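Long-range contacts in AlyGC (Glaciecola chathamensis, PDB 5GKD), which is a family 6 polysaccharide lyase that breaks down alginate, probably by beta-elimination at a calcium-containing site: residues E212-S217 / T238-N243; G262-N267 / N301-V306; D269-N274 / N308-N313; F285-T290 / H321-A326; V291-P296 / A334-S339. All blocks are in the same frame, centred on the assembly; numbering follows the deposited sequence.

Contact 1: residues E212-S217 / T238-N243; sequences EVEIIS and TLRHGN. With CA (calcium ion), chain E; CO3 (carbonate ion), chain J; PO4 (phosphate ion), chain H.
E214 and T238 meet with their side chains crossed at about a right angle, E214 OE2 lying 3.3 Å from T238 CG2. The two carboxylate oxygens divide the work. OE1 of E214 binds the calcium ion at 2.4 Å, which E212 grips with both of its own oxygens, whereas OE2 accepts a bond from S217 OG that arrives from above the carboxylate plane. R240 runs past this same OE2 with its aliphatic part, CB at 3.4 Å; its CG, anti to the backbone N (chi1 -178°), also lies alongside E214 OE2. R240 NE stays 4.4 Å from E214 OE2, beyond a salt bridge, and donates to carbonate O3 at 3.0 Å; a phosphate is modelled overlapping this carbonate, so the exact anion is doubtful. R240 NH2 binds the carbonyl oxygen of R302, while H241 NE2 lies over the centre of one guanidinium face. An alanine in place of R240 would probably leave the R302 oxygen without this donor, rob the anion of one, and open a gap beside E214 OE2. A backbone bond from T238 N to I216 O (2.9 Å) joins neighbouring coils; the calcium site lies on the parallel beta-helix of this lyase family.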
# COMPACT_ATOMS: atom_id res chain seq x y z
N GLU A 212 -19.37 13.34 3.49
CA GLU A 212 -19.02 13.54 4.90
C GLU A 212 -20.09 14.37 5.60
O GLU A 212 -21.12 14.70 5.00
CB GLU A 212 -17.68 14.24 5.03
CG GLU A 212 -17.66 15.59 4.33
CD GLU A 212 -16.76 16.60 5.02
OE1 GLU A 212 -15.58 16.73 4.65
OE2 GLU A 212 -17.25 17.24 5.95
N VAL A 213 -19.85 14.78 6.84
CA VAL A 213 -20.88 15.49 7.58
C VAL A 213 -21.23 16.84 6.94
O VAL A 213 -22.37 17.30 7.04
CB VAL A 213 -20.47 15.68 9.06
CG1 VAL A 213 -19.37 16.72 9.19
CG2 VAL A 213 -21.70 16.04 9.90
N GLU A 214 -20.28 17.49 6.27
CA GLU A 214 -20.55 18.77 5.64
C GLU A 214 -20.81 18.54 4.16
O GLU A 214 -19.91 18.18 3.41
CB GLU A 214 -19.39 19.74 5.82
CG GLU A 214 -19.09 20.13 7.25
CD GLU A 214 -17.95 21.12 7.30
OE1 GLU A 214 -16.82 20.72 6.98
OE2 GLU A 214 -18.18 22.30 7.61
N ILE A 215 -22.07 18.73 3.74
CA ILE A 215 -22.38 18.88 2.33
C ILE A 215 -21.86 20.22 1.82
O ILE A 215 -21.08 20.28 0.87
CB ILE A 215 -23.90 18.78 2.09
CG1 ILE A 215 -24.47 17.44 2.55
CG2 ILE A 215 -24.26 19.04 0.63
CD1 ILE A 215 -25.98 17.53 2.72
N ILE A 216 -22.32 21.30 2.44
CA ILE A 216 -21.80 22.65 2.24
C ILE A 216 -21.04 23.05 3.50
O ILE A 216 -21.55 22.88 4.61
CB ILE A 216 -22.92 23.66 1.96
CG1 ILE A 216 -23.68 23.28 0.68
CG2 ILE A 216 -22.36 25.06 1.92
CD1 ILE A 216 -24.82 24.22 0.33
N SER A 217 -19.84 23.59 3.33
CA SER A 217 -19.01 24.04 4.44
C SER A 217 -18.78 25.52 4.22
O SER A 217 -17.93 25.90 3.41
CB SER A 217 -17.69 23.25 4.48
OG SER A 217 -16.89 23.58 5.60
N THR A 238 -23.38 23.28 6.83
CA THR A 238 -22.70 23.73 8.03
C THR A 238 -22.17 25.14 7.84
O THR A 238 -21.46 25.43 6.86
CB THR A 238 -21.55 22.79 8.41
OG1 THR A 238 -22.09 21.56 8.92
CG2 THR A 238 -20.68 23.44 9.49
N LEU A 239 -22.55 26.03 8.75
CA LEU A 239 -21.97 27.35 8.91
C LEU A 239 -20.72 27.18 9.77
O LEU A 239 -20.73 27.38 10.99
CB LEU A 239 -22.99 28.30 9.53
CG LEU A 239 -23.84 29.22 8.65
CD1 LEU A 239 -23.92 28.78 7.20
CD2 LEU A 239 -25.23 29.49 9.23
N ARG A 240 -19.62 26.80 9.11
CA ARG A 240 -18.45 26.24 9.78
C ARG A 240 -17.56 27.31 10.41
O ARG A 240 -17.21 27.22 11.59
CB ARG A 240 -17.63 25.42 8.78
CG ARG A 240 -16.43 24.76 9.39
CD ARG A 240 -16.84 23.68 10.39
NE ARG A 240 -15.69 23.19 11.14
CZ ARG A 240 -15.19 23.79 12.22
NH1 ARG A 240 -15.75 24.89 12.69
NH2 ARG A 240 -14.12 23.28 12.82
N HIS A 241 -17.14 28.30 9.61
CA HIS A 241 -16.36 29.43 10.08
C HIS A 241 -16.91 30.68 9.42
O HIS A 241 -17.49 30.62 8.34
CB HIS A 241 -14.84 29.34 9.72
CG HIS A 241 -14.13 28.15 10.28
ND1 HIS A 241 -14.14 27.82 11.62
CD2 HIS A 241 -13.35 27.23 9.66
CE1 HIS A 241 -13.40 26.73 11.80
NE2 HIS A 241 -12.92 26.36 10.63
N GLY A 242 -16.68 31.83 10.04
CA GLY A 242 -17.15 33.04 9.38
C GLY A 242 -18.57 33.40 9.74
O GLY A 242 -19.41 32.55 10.03
N ASN A 243 -18.87 34.70 9.66
CA ASN A 243 -20.00 35.32 10.35
C ASN A 243 -20.91 36.04 9.37
O ASN A 243 -20.51 36.43 8.28
CB ASN A 243 -19.50 36.32 11.39
CG ASN A 243 -18.49 35.73 12.32
OD1 ASN A 243 -18.76 34.75 13.00
ND2 ASN A 243 -17.30 36.32 12.35
CA CA E . -15.42 18.75 6.64
C CO3 J . -16.12 20.08 11.45
O1 CO3 J . -17.16 20.07 10.66
O2 CO3 J . -16.45 19.90 12.69
O3 CO3 J . -14.86 20.28 10.98
P PO4 H . -13.76 21.21 8.62
O1 PO4 H . -14.89 22.05 8.09
O2 PO4 H . -13.60 20.08 7.68
O3 PO4 H . -14.10 20.72 10.05
O4 PO4 H . -12.51 22.05 8.48
O HOH W 1 -15.90 18.24 9.03

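Contact 2: residues G262-N267 / N301-V306. With CO3 (carbonate ion), chain J.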
# COMPACT_ATOMS: atom_id res chain seq x y z
N GLY A 262 -29.84 18.65 7.69
CA GLY A 262 -29.36 19.32 8.84
C GLY A 262 -28.88 20.72 8.44
O GLY A 262 -28.20 20.87 7.43
N ILE A 263 -29.21 21.73 9.23
CA ILE A 263 -28.47 22.99 9.25
C ILE A 263 -27.73 23.03 10.58
O ILE A 263 -28.32 22.78 11.63
CB ILE A 263 -29.40 24.20 9.08
CG1 ILE A 263 -30.03 24.22 7.68
CG2 ILE A 263 -28.65 25.51 9.31
CD1 ILE A 263 -31.21 25.19 7.57
N ARG A 264 -26.43 23.33 10.52
CA ARG A 264 -25.56 23.38 11.70
C ARG A 264 -25.03 24.80 11.86
O ARG A 264 -24.34 25.32 10.97
CB ARG A 264 -24.40 22.39 11.60
CG ARG A 264 -23.42 22.49 12.78
CD ARG A 264 -22.61 21.20 12.97
NE ARG A 264 -21.79 20.88 11.80
CZ ARG A 264 -20.50 20.56 11.83
NH1 ARG A 264 -19.84 20.50 12.97
NH2 ARG A 264 -19.87 20.28 10.70
N VAL A 265 -25.32 25.40 13.01
CA VAL A 265 -25.04 26.80 13.28
C VAL A 265 -23.84 26.89 14.20
O VAL A 265 -23.83 26.30 15.28
CB VAL A 265 -26.26 27.49 13.92
CG1 VAL A 265 -25.97 28.96 14.13
CG2 VAL A 265 -27.47 27.30 13.04
N ILE A 266 -22.86 27.66 13.80
CA ILE A 266 -21.66 27.97 14.55
C ILE A 266 -21.36 29.40 14.20
O ILE A 266 -21.82 29.86 13.25
CB ILE A 266 -20.45 27.09 14.16
CG1 ILE A 266 -20.82 25.62 14.09
CG2 ILE A 266 -19.28 27.35 15.10
CD1 ILE A 266 -19.88 24.77 13.31
N ASN A 267 -20.57 30.10 14.99
CA ASN A 267 -20.18 31.48 14.76
C ASN A 267 -21.25 32.57 14.98
O ASN A 267 -22.25 32.32 15.55
CB ASN A 267 -19.39 31.62 13.45
CG ASN A 267 -18.56 30.39 13.12
OD1 ASN A 267 -17.60 30.12 13.74
ND2 ASN A 267 -19.01 29.62 12.22
N ASN A 301 -9.37 28.03 13.36
CA ASN A 301 -9.86 26.81 12.77
C ASN A 301 -10.58 25.82 13.67
O ASN A 301 -10.77 24.70 13.30
CB ASN A 301 -8.73 26.10 12.02
CG ASN A 301 -7.72 25.47 12.94
OD1 ASN A 301 -7.58 25.84 14.04
ND2 ASN A 301 -7.00 24.55 12.44
N ARG A 302 -10.97 26.26 14.85
CA ARG A 302 -11.67 25.42 15.80
C ARG A 302 -13.19 25.66 15.80
O ARG A 302 -13.84 25.32 14.87
CB ARG A 302 -11.10 25.58 17.18
CG ARG A 302 -10.22 24.46 17.66
CD ARG A 302 -10.56 23.11 17.07
NE ARG A 302 -11.05 22.16 18.03
CZ ARG A 302 -11.30 20.91 17.75
NH1 ARG A 302 -11.09 20.46 16.54
NH2 ARG A 302 -11.75 20.11 18.67
N TYR A 303 -13.73 26.24 16.85
CA TYR A 303 -15.16 26.47 16.92
C TYR A 303 -15.49 27.77 17.64
O TYR A 303 -15.16 27.91 18.76
CB TYR A 303 -15.87 25.27 17.58
CG TYR A 303 -15.75 23.94 16.88
CD1 TYR A 303 -16.64 23.59 15.88
CD2 TYR A 303 -14.77 23.04 17.20
CE1 TYR A 303 -16.57 22.39 15.28
CE2 TYR A 303 -14.68 21.84 16.57
CZ TYR A 303 -15.57 21.52 15.60
OH TYR A 303 -15.48 20.34 14.99
N HIS A 304 -16.12 28.70 16.98
CA HIS A 304 -16.45 29.97 17.59
C HIS A 304 -17.86 29.97 18.16
O HIS A 304 -18.77 29.48 17.55
CB HIS A 304 -16.22 31.12 16.63
CG HIS A 304 -14.83 31.21 16.13
ND1 HIS A 304 -14.31 30.31 15.25
CD2 HIS A 304 -13.84 32.09 16.40
CE1 HIS A 304 -13.07 30.62 14.99
NE2 HIS A 304 -12.75 31.69 15.68
N GLN A 305 -17.99 30.52 19.36
CA GLN A 305 -19.25 30.53 20.09
C GLN A 305 -20.38 31.09 19.25
O GLN A 305 -20.22 32.08 18.54
CB GLN A 305 -19.06 31.36 21.36
CG GLN A 305 -20.32 31.57 22.21
CD GLN A 305 -20.05 32.46 23.42
OE1 GLN A 305 -19.43 33.51 23.29
NE2 GLN A 305 -20.50 32.02 24.59
N VAL A 306 -21.54 30.44 19.31
CA VAL A 306 -22.72 30.98 18.65
C VAL A 306 -23.18 32.23 19.38
O VAL A 306 -23.42 32.22 20.59
CB VAL A 306 -23.84 29.93 18.60
CG1 VAL A 306 -25.13 30.58 18.16
CG2 VAL A 306 -23.48 28.85 17.63
C CO3 J . -16.12 20.08 11.45
O1 CO3 J . -17.16 20.07 10.66
O2 CO3 J . -16.45 19.90 12.69
O3 CO3 J . -14.86 20.28 10.98
O HOH W 2 -15.45 28.28 14.00
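I266 and N267 press against the backbone of H304, and here the packing is close. N267 N donates to H304 O over 3.2 Å, from above the carbonyl plane, and the methyl I266 CG2 touches that oxygen at 3.3 Å. V306 completes this part: V306 CG2, anti to the carbonyl carbon, lies 3.5 Å from V265 O. It also rests on I266 CA, while the CA of V306 directs a C-H at N267 O. The two chain directions are 89° apart, so the meeting is a crossing, not a strand pairing. Strand 263-265 belongs to one parallel face of the beta-helix, and 301-306 is part of the long loop that leaves the coil after strand 289-292 and folds back over the end of strand 263-265. Toward the anion the fit is looser. R264 NH1 and Y303 CE1 come no nearer than 4.4 Å, NH1 lying near the plane of the ring at its edge. The anion modelled as carbonate links the two residues: R264 NH2 donates to carbonate O1 at 2.7 Å, with a weak bond from NH1 beside it. Y303 OH donates to carbonate O2 at 2.5 Å. On the solvent side of the close part, beside the partly exposed H304, a water in the imidazole plane bonds to ND1 and, at 2.8 Å, to N267 OD1. N267 ND2 turns instead to the carbonyl oxygen of R240.

Contact 3: residues D269-N274 / N308-N313; sequences DQIIRN and NALIEN
Strands 271-273 and 310-312 pair in parallel, their axes 4.8 Å apart and only 3° from alignment, as successive coils of a beta-helix do. Every residue from D269 to N274 has its counterpart from N308 to N313 in step. The main chain is bonded four times, among them I272 N to L310 O at 2.8 Å and L310 N to Q270 O at 2.9 Å. I272 and I311 pack together on the buried face, where I272 also packs on L239, I263 and V265 across the interior of the helix. I271, L310, R273 and E312 occupy the other face. There R273 and E312 lie side by side, pointing the same way; each has its CG between the backbone N and the carbonyl carbon (chi1 66° in R273). Their guanidinium and carboxylate planes are nearly coplanar, and E312 OE2 meets R273 NE edge-on in a long salt bridge of 3.5 Å. I271 CG2 sits under the centre of one guanidinium face, 3.5 Å from its plane, which probably limits its rotation. At the two ends the backbones of D269, N308, N274 and N313 all take positive phi, so the same bends recur from coil to coil. A water joins Q270 O to N308 O near the first of them. Beside it, N308 ND2 donates in its amide plane to D269 OD1 at 2.9 Å, reaching the carboxylate on its anti side.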
# COMPACT_ATOMS: atom_id res chain seq x y z
N ASP A 269 -23.74 36.12 14.15
CA ASP A 269 -24.69 36.79 13.30
C ASP A 269 -25.28 35.97 12.18
O ASP A 269 -25.51 36.45 11.13
CB ASP A 269 -24.07 38.08 12.74
CG ASP A 269 -23.47 38.98 13.81
OD1 ASP A 269 -24.05 39.20 14.85
OD2 ASP A 269 -22.39 39.49 13.60
N GLN A 270 -25.54 34.71 12.42
CA GLN A 270 -26.13 33.89 11.37
C GLN A 270 -27.65 34.08 11.34
O GLN A 270 -28.28 34.26 12.38
CB GLN A 270 -25.77 32.42 11.58
CG GLN A 270 -24.30 32.15 11.96
CD GLN A 270 -23.28 32.46 10.86
OE1 GLN A 270 -23.56 33.18 9.89
NE2 GLN A 270 -22.08 31.91 11.01
N ILE A 271 -28.22 34.04 10.14
CA ILE A 271 -29.67 34.06 9.96
C ILE A 271 -30.10 32.77 9.25
O ILE A 271 -29.65 32.50 8.13
CB ILE A 271 -30.12 35.30 9.17
CG1 ILE A 271 -29.82 36.57 9.96
CG2 ILE A 271 -31.60 35.20 8.85
CD1 ILE A 271 -29.96 37.85 9.13
N ILE A 272 -30.94 32.00 9.91
CA ILE A 272 -31.48 30.74 9.41
C ILE A 272 -32.99 30.92 9.37
O ILE A 272 -33.67 30.76 10.40
CB ILE A 272 -31.08 29.54 10.28
CG1 ILE A 272 -29.57 29.27 10.26
CG2 ILE A 272 -31.79 28.28 9.81
CD1 ILE A 272 -28.76 30.15 11.11
N ARG A 273 -33.54 31.26 8.21
CA ARG A 273 -34.95 31.58 8.10
C ARG A 273 -35.58 30.90 6.90
O ARG A 273 -34.94 30.68 5.87
CB ARG A 273 -35.19 33.10 7.99
CG ARG A 273 -34.65 33.68 6.72
CD ARG A 273 -35.23 35.05 6.39
NE ARG A 273 -34.98 36.02 7.44
CZ ARG A 273 -34.17 37.08 7.31
NH1 ARG A 273 -33.53 37.33 6.17
NH2 ARG A 273 -34.03 37.90 8.35
N ASN A 274 -36.85 30.55 7.07
CA ASN A 274 -37.69 30.05 5.99
C ASN A 274 -37.13 28.79 5.32
O ASN A 274 -37.29 28.59 4.12
CB ASN A 274 -37.94 31.14 4.94
CG ASN A 274 -39.22 30.94 4.20
OD1 ASN A 274 -40.21 30.56 4.80
ND2 ASN A 274 -39.21 31.13 2.88
N ASN A 308 -25.68 35.74 18.66
CA ASN A 308 -26.64 36.45 17.83
C ASN A 308 -27.06 35.62 16.60
O ASN A 308 -27.13 36.12 15.48
CB ASN A 308 -26.08 37.82 17.41
CG ASN A 308 -27.13 38.71 16.77
OD1 ASN A 308 -28.30 38.63 17.08
ND2 ASN A 308 -26.70 39.56 15.86
N ALA A 309 -27.32 34.34 16.81
CA ALA A 309 -28.03 33.56 15.81
C ALA A 309 -29.51 33.95 15.79
O ALA A 309 -30.09 34.32 16.81
CB ALA A 309 -27.91 32.06 16.08
N LEU A 310 -30.12 33.87 14.61
CA LEU A 310 -31.54 34.13 14.43
C LEU A 310 -32.14 32.99 13.63
O LEU A 310 -31.79 32.78 12.46
CB LEU A 310 -31.76 35.47 13.72
CG LEU A 310 -33.06 36.27 13.85
CD1 LEU A 310 -33.51 36.68 12.46
CD2 LEU A 310 -34.19 35.58 14.61
N ILE A 311 -33.04 32.24 14.25
CA ILE A 311 -33.59 31.01 13.68
C ILE A 311 -35.10 31.19 13.64
O ILE A 311 -35.78 31.01 14.66
CB ILE A 311 -33.18 29.78 14.50
CG1 ILE A 311 -31.65 29.73 14.66
CG2 ILE A 311 -33.70 28.51 13.87
CD1 ILE A 311 -31.12 28.59 15.50
N GLU A 312 -35.66 31.56 12.48
CA GLU A 312 -37.08 31.86 12.46
C GLU A 312 -37.76 31.30 11.23
O GLU A 312 -37.14 31.12 10.18
CB GLU A 312 -37.36 33.38 12.58
CG GLU A 312 -37.13 34.18 11.32
CD GLU A 312 -36.94 35.66 11.58
OE1 GLU A 312 -37.23 36.14 12.71
OE2 GLU A 312 -36.46 36.34 10.64
N ASN A 313 -39.04 30.99 11.38
CA ASN A 313 -39.91 30.53 10.29
C ASN A 313 -39.36 29.31 9.55
O ASN A 313 -39.57 29.16 8.35
CB ASN A 313 -40.19 31.67 9.32
CG ASN A 313 -41.09 32.71 9.94
OD1 ASN A 313 -40.63 33.75 10.41
ND2 ASN A 313 -42.38 32.42 9.99
O HOH W 3 -28.40 36.93 13.38

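Contact 4: residues F285-T290 / H321-A326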
# COMPACT_ATOMS: atom_id res chain seq x y z
N PHE A 285 -23.44 16.34 15.28
CA PHE A 285 -23.19 17.36 14.28
C PHE A 285 -23.97 17.13 12.99
O PHE A 285 -24.08 18.05 12.18
CB PHE A 285 -21.68 17.43 13.97
CG PHE A 285 -20.82 17.81 15.17
CD1 PHE A 285 -21.39 18.25 16.35
CD2 PHE A 285 -19.43 17.75 15.07
CE1 PHE A 285 -20.61 18.59 17.44
CE2 PHE A 285 -18.64 18.09 16.13
CZ PHE A 285 -19.22 18.51 17.33
N GLY A 286 -24.54 15.93 12.78
CA GLY A 286 -25.38 15.70 11.63
C GLY A 286 -26.87 15.79 11.89
O GLY A 286 -27.68 15.23 11.14
N SER A 287 -27.26 16.49 12.96
CA SER A 287 -28.67 16.65 13.29
C SER A 287 -29.40 17.48 12.23
O SER A 287 -28.79 18.22 11.44
CB SER A 287 -28.83 17.32 14.65
OG SER A 287 -28.21 16.56 15.68
N GLY A 288 -30.72 17.36 12.23
CA GLY A 288 -31.54 18.23 11.40
C GLY A 288 -31.33 19.70 11.71
O GLY A 288 -31.28 20.53 10.81
N LEU A 289 -31.20 20.04 12.99
CA LEU A 289 -30.86 21.40 13.38
C LEU A 289 -29.88 21.32 14.53
O LEU A 289 -30.15 20.65 15.52
CB LEU A 289 -32.11 22.18 13.79
CG LEU A 289 -32.25 23.69 13.54
CD1 LEU A 289 -33.17 24.36 14.60
CD2 LEU A 289 -30.94 24.45 13.35
N THR A 290 -28.76 22.03 14.40
CA THR A 290 -27.69 21.96 15.39
C THR A 290 -27.20 23.36 15.71
O THR A 290 -26.80 24.10 14.81
CB THR A 290 -26.50 21.14 14.87
OG1 THR A 290 -26.95 19.84 14.46
CG2 THR A 290 -25.44 21.00 15.94
N HIS A 321 -33.64 14.82 15.46
CA HIS A 321 -32.80 15.47 16.45
C HIS A 321 -32.64 16.96 16.16
O HIS A 321 -32.19 17.34 15.08
CB HIS A 321 -31.44 14.78 16.56
CG HIS A 321 -31.53 13.36 17.03
ND1 HIS A 321 -31.67 13.04 18.36
CD2 HIS A 321 -31.54 12.19 16.36
CE1 HIS A 321 -31.75 11.73 18.49
NE2 HIS A 321 -31.67 11.19 17.29
N ILE A 322 -33.00 17.77 17.15
CA ILE A 322 -32.69 19.19 17.20
C ILE A 322 -31.81 19.37 18.43
O ILE A 322 -32.27 19.17 19.55
CB ILE A 322 -33.95 20.07 17.32
CG1 ILE A 322 -34.83 19.96 16.07
CG2 ILE A 322 -33.56 21.51 17.59
CD1 ILE A 322 -36.17 20.68 16.25
N GLN A 323 -30.55 19.75 18.23
CA GLN A 323 -29.58 19.69 19.32
C GLN A 323 -28.99 21.07 19.57
O GLN A 323 -28.41 21.68 18.67
CB GLN A 323 -28.52 18.64 19.02
CG GLN A 323 -29.15 17.26 18.86
CD GLN A 323 -28.19 16.09 19.08
OE1 GLN A 323 -26.98 16.25 19.07
NE2 GLN A 323 -28.75 14.90 19.29
N PHE A 324 -29.15 21.55 20.80
CA PHE A 324 -28.62 22.84 21.21
C PHE A 324 -27.41 22.62 22.10
O PHE A 324 -27.37 21.67 22.89
CB PHE A 324 -29.68 23.66 21.96
CG PHE A 324 -30.93 23.93 21.16
CD1 PHE A 324 -30.90 24.82 20.10
CD2 PHE A 324 -32.13 23.36 21.50
CE1 PHE A 324 -32.06 25.10 19.38
CE2 PHE A 324 -33.29 23.65 20.79
CZ PHE A 324 -33.25 24.51 19.73
N ALA A 325 -26.43 23.51 21.97
CA ALA A 325 -25.14 23.39 22.65
C ALA A 325 -24.44 22.07 22.32
O ALA A 325 -23.68 21.54 23.13
CB ALA A 325 -25.31 23.56 24.16
N ALA A 326 -24.68 21.54 21.12
CA ALA A 326 -24.05 20.29 20.71
C ALA A 326 -22.53 20.42 20.67
O ALA A 326 -21.98 21.46 20.31
CB ALA A 326 -24.57 19.87 19.34
O HOH W 4 -32.31 14.70 12.80
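Two consecutive coils of the beta-helix meet where strand 289-290 runs parallel to 322-323, L289 opposite I322 and T290 opposite Q323, just before the chain turns a corner at F324 and A325. The main-chain link is Q323 N to L289 O, 2.9 Å with an angle of 167° at the hydrogen. Only a weak bond, G288 N to H321 O, follows toward the start of the strands, and there a water accepts from both G288 N and H321 N. L289 and I322 face the interior, side chains crossing each other with L289 CB 4.1 Å from I322 CG2; beyond them lie M341 and I346 of the next coil. On the opposite face S287 and Q323 come together. S287 OG, anti to the carbonyl carbon (chi1 -59°), is directed at the Q323 side chain, 3.4 Å from its CG and equally near CD, although its hydrogen bond goes to the carbonyl oxygen of R284. Past the corner, A326 turns its methyl toward strand 289-290, where A326 CB rests on T290 CG2 at 3.7 Å. F285, about 4 Å from the bound carbonate at nearest atoms, packs on R264 and M292. Its contact here is made at the rim: F285 CE1 approaches A326 C, near the plane of the ring, at 4.2 Å.

Contact 5: residues V291-P296 / A334-S339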
# COMPACT_ATOMS: atom_id res chain seq x y z
N VAL A 291 -27.19 23.71 16.99
CA VAL A 291 -26.56 24.93 17.46
C VAL A 291 -25.42 24.51 18.38
O VAL A 291 -25.65 23.99 19.47
CB VAL A 291 -27.55 25.86 18.18
CG1 VAL A 291 -26.89 27.20 18.46
CG2 VAL A 291 -28.81 26.06 17.34
N MET A 292 -24.19 24.73 17.92
CA MET A 292 -23.03 24.18 18.60
C MET A 292 -22.56 25.05 19.77
O MET A 292 -22.79 26.26 19.81
CB MET A 292 -21.87 24.01 17.62
CG MET A 292 -21.90 22.70 16.85
SD MET A 292 -20.33 22.34 16.04
CE MET A 292 -19.28 21.98 17.46
N ASN A 293 -21.91 24.40 20.72
CA ASN A 293 -21.01 25.07 21.64
C ASN A 293 -19.71 25.40 20.92
O ASN A 293 -19.30 24.69 20.01
CB ASN A 293 -20.70 24.18 22.85
CG ASN A 293 -21.47 24.60 24.09
OD1 ASN A 293 -22.56 25.14 23.99
ND2 ASN A 293 -20.88 24.40 25.26
N GLY A 294 -19.08 26.50 21.34
CA GLY A 294 -17.79 26.90 20.83
C GLY A 294 -16.71 26.84 21.90
O GLY A 294 -16.93 26.44 23.04
N VAL A 295 -15.51 27.23 21.50
CA VAL A 295 -14.34 27.26 22.38
C VAL A 295 -14.10 28.72 22.78
O VAL A 295 -14.03 29.58 21.89
CB VAL A 295 -13.09 26.68 21.69
CG1 VAL A 295 -11.91 26.65 22.66
CG2 VAL A 295 -13.35 25.31 21.10
N PRO A 296 -13.97 29.03 24.07
CA PRO A 296 -13.56 30.39 24.45
C PRO A 296 -12.22 30.73 23.82
O PRO A 296 -11.30 29.90 23.82
CB PRO A 296 -13.46 30.33 25.98
CG PRO A 296 -14.12 29.05 26.38
CD PRO A 296 -14.01 28.12 25.23
N ALA A 334 -18.20 27.18 25.61
CA ALA A 334 -18.87 28.46 25.39
C ALA A 334 -20.24 28.18 24.77
O ALA A 334 -20.33 27.88 23.58
CB ALA A 334 -18.03 29.37 24.51
N ALA A 335 -21.29 28.29 25.59
CA ALA A 335 -22.66 28.03 25.16
C ALA A 335 -23.21 29.19 24.34
O ALA A 335 -22.68 30.30 24.39
CB ALA A 335 -23.54 27.75 26.37
N PRO A 336 -24.28 28.97 23.59
CA PRO A 336 -24.80 30.03 22.70
C PRO A 336 -25.33 31.24 23.47
O PRO A 336 -25.98 31.10 24.51
CB PRO A 336 -25.93 29.33 21.94
CG PRO A 336 -25.66 27.89 22.06
CD PRO A 336 -24.98 27.69 23.38
N ILE A 337 -25.07 32.44 22.94
CA ILE A 337 -25.51 33.67 23.59
C ILE A 337 -26.22 34.60 22.61
O ILE A 337 -26.12 34.46 21.39
CB ILE A 337 -24.34 34.43 24.26
CG1 ILE A 337 -23.18 34.63 23.29
CG2 ILE A 337 -23.88 33.68 25.49
CD1 ILE A 337 -22.09 35.59 23.80
N ASN A 338 -26.98 35.53 23.18
CA ASN A 338 -27.67 36.60 22.45
C ASN A 338 -28.45 36.11 21.23
O ASN A 338 -28.59 36.83 20.25
CB ASN A 338 -26.68 37.68 22.01
CG ASN A 338 -25.86 38.21 23.15
OD1 ASN A 338 -26.39 38.53 24.21
ND2 ASN A 338 -24.56 38.29 22.95
N SER A 339 -28.99 34.91 21.28
CA SER A 339 -29.63 34.33 20.11
C SER A 339 -31.14 34.27 20.29
O SER A 339 -31.68 34.47 21.38
CB SER A 339 -29.05 32.94 19.84
OG SER A 339 -27.69 33.07 19.48
O HOH W 5 -22.20 28.47 21.27
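The flat amide of N293 has the carbonyl oxygen of A334 standing over one face, 3.5 Å from N293 CG, while A325 CB comes at OD1 from the other side of the plane. A335 CA comes over the same face as A334 O, 3.1 Å from N293 OD1, and P336 CD approaches N293 OD1 from nearer the plane, at 3.6 Å. The nitrogen end is turned the other way, with ND2 donating to the carbonyl oxygen of R332 and to the carboxylate of D359. An alanine in place of N293 would probably leave both acceptors without this N-H donor and open a gap beside A335 CA and the P336 ring. The pyrrolidine of P336 is met in turn by V291, whose CG1, anti to the backbone N (chi1 -171°), touches P336 CG at 3.9 Å, the two side chains crossing at a slant. Next to the amide, the backbones of G294 and A334 form one antiparallel hydrogen-bonded pair: G294 N gives to A334 O at 2.9 Å, and A334 N returns a bond to G294 O at 3.0 Å. A water that donates to both M292 O and A334 O gives the latter oxygen a second partner. Farther along, A334 CB packs on P296 CD at the more exposed margin. The pairing thus ties the end of strand 289-292 to the loop that leads into strand 339-347, an arrangement in keeping with a pectate-lyase-like beta-helix, whose long connecting loops project from the coils.

Overall arrangement
All five contacts lie on the same side of the chain's centre, within the beta-helix that carries the calcium site. Contact 1 closes before the rest begin; contacts 2 to 5 interleave along the chain, each joining segments more than thirty residues apart, the coils here being lengthened by long loops. Strands 214-219, 236-241, 263-265, 289-292 and 322-326 follow one another in one parallel array, which contacts 1, 2, 4 and 5 all reach, while contact 3 lies on another parallel face, formed by strands 271-278 and 310-317, about 13 Å from contact 2 between centres. Contacts 1 and 2 share the carbonate, with centres about 8 Å apart, so successive coils and a returning loop together build one pocket.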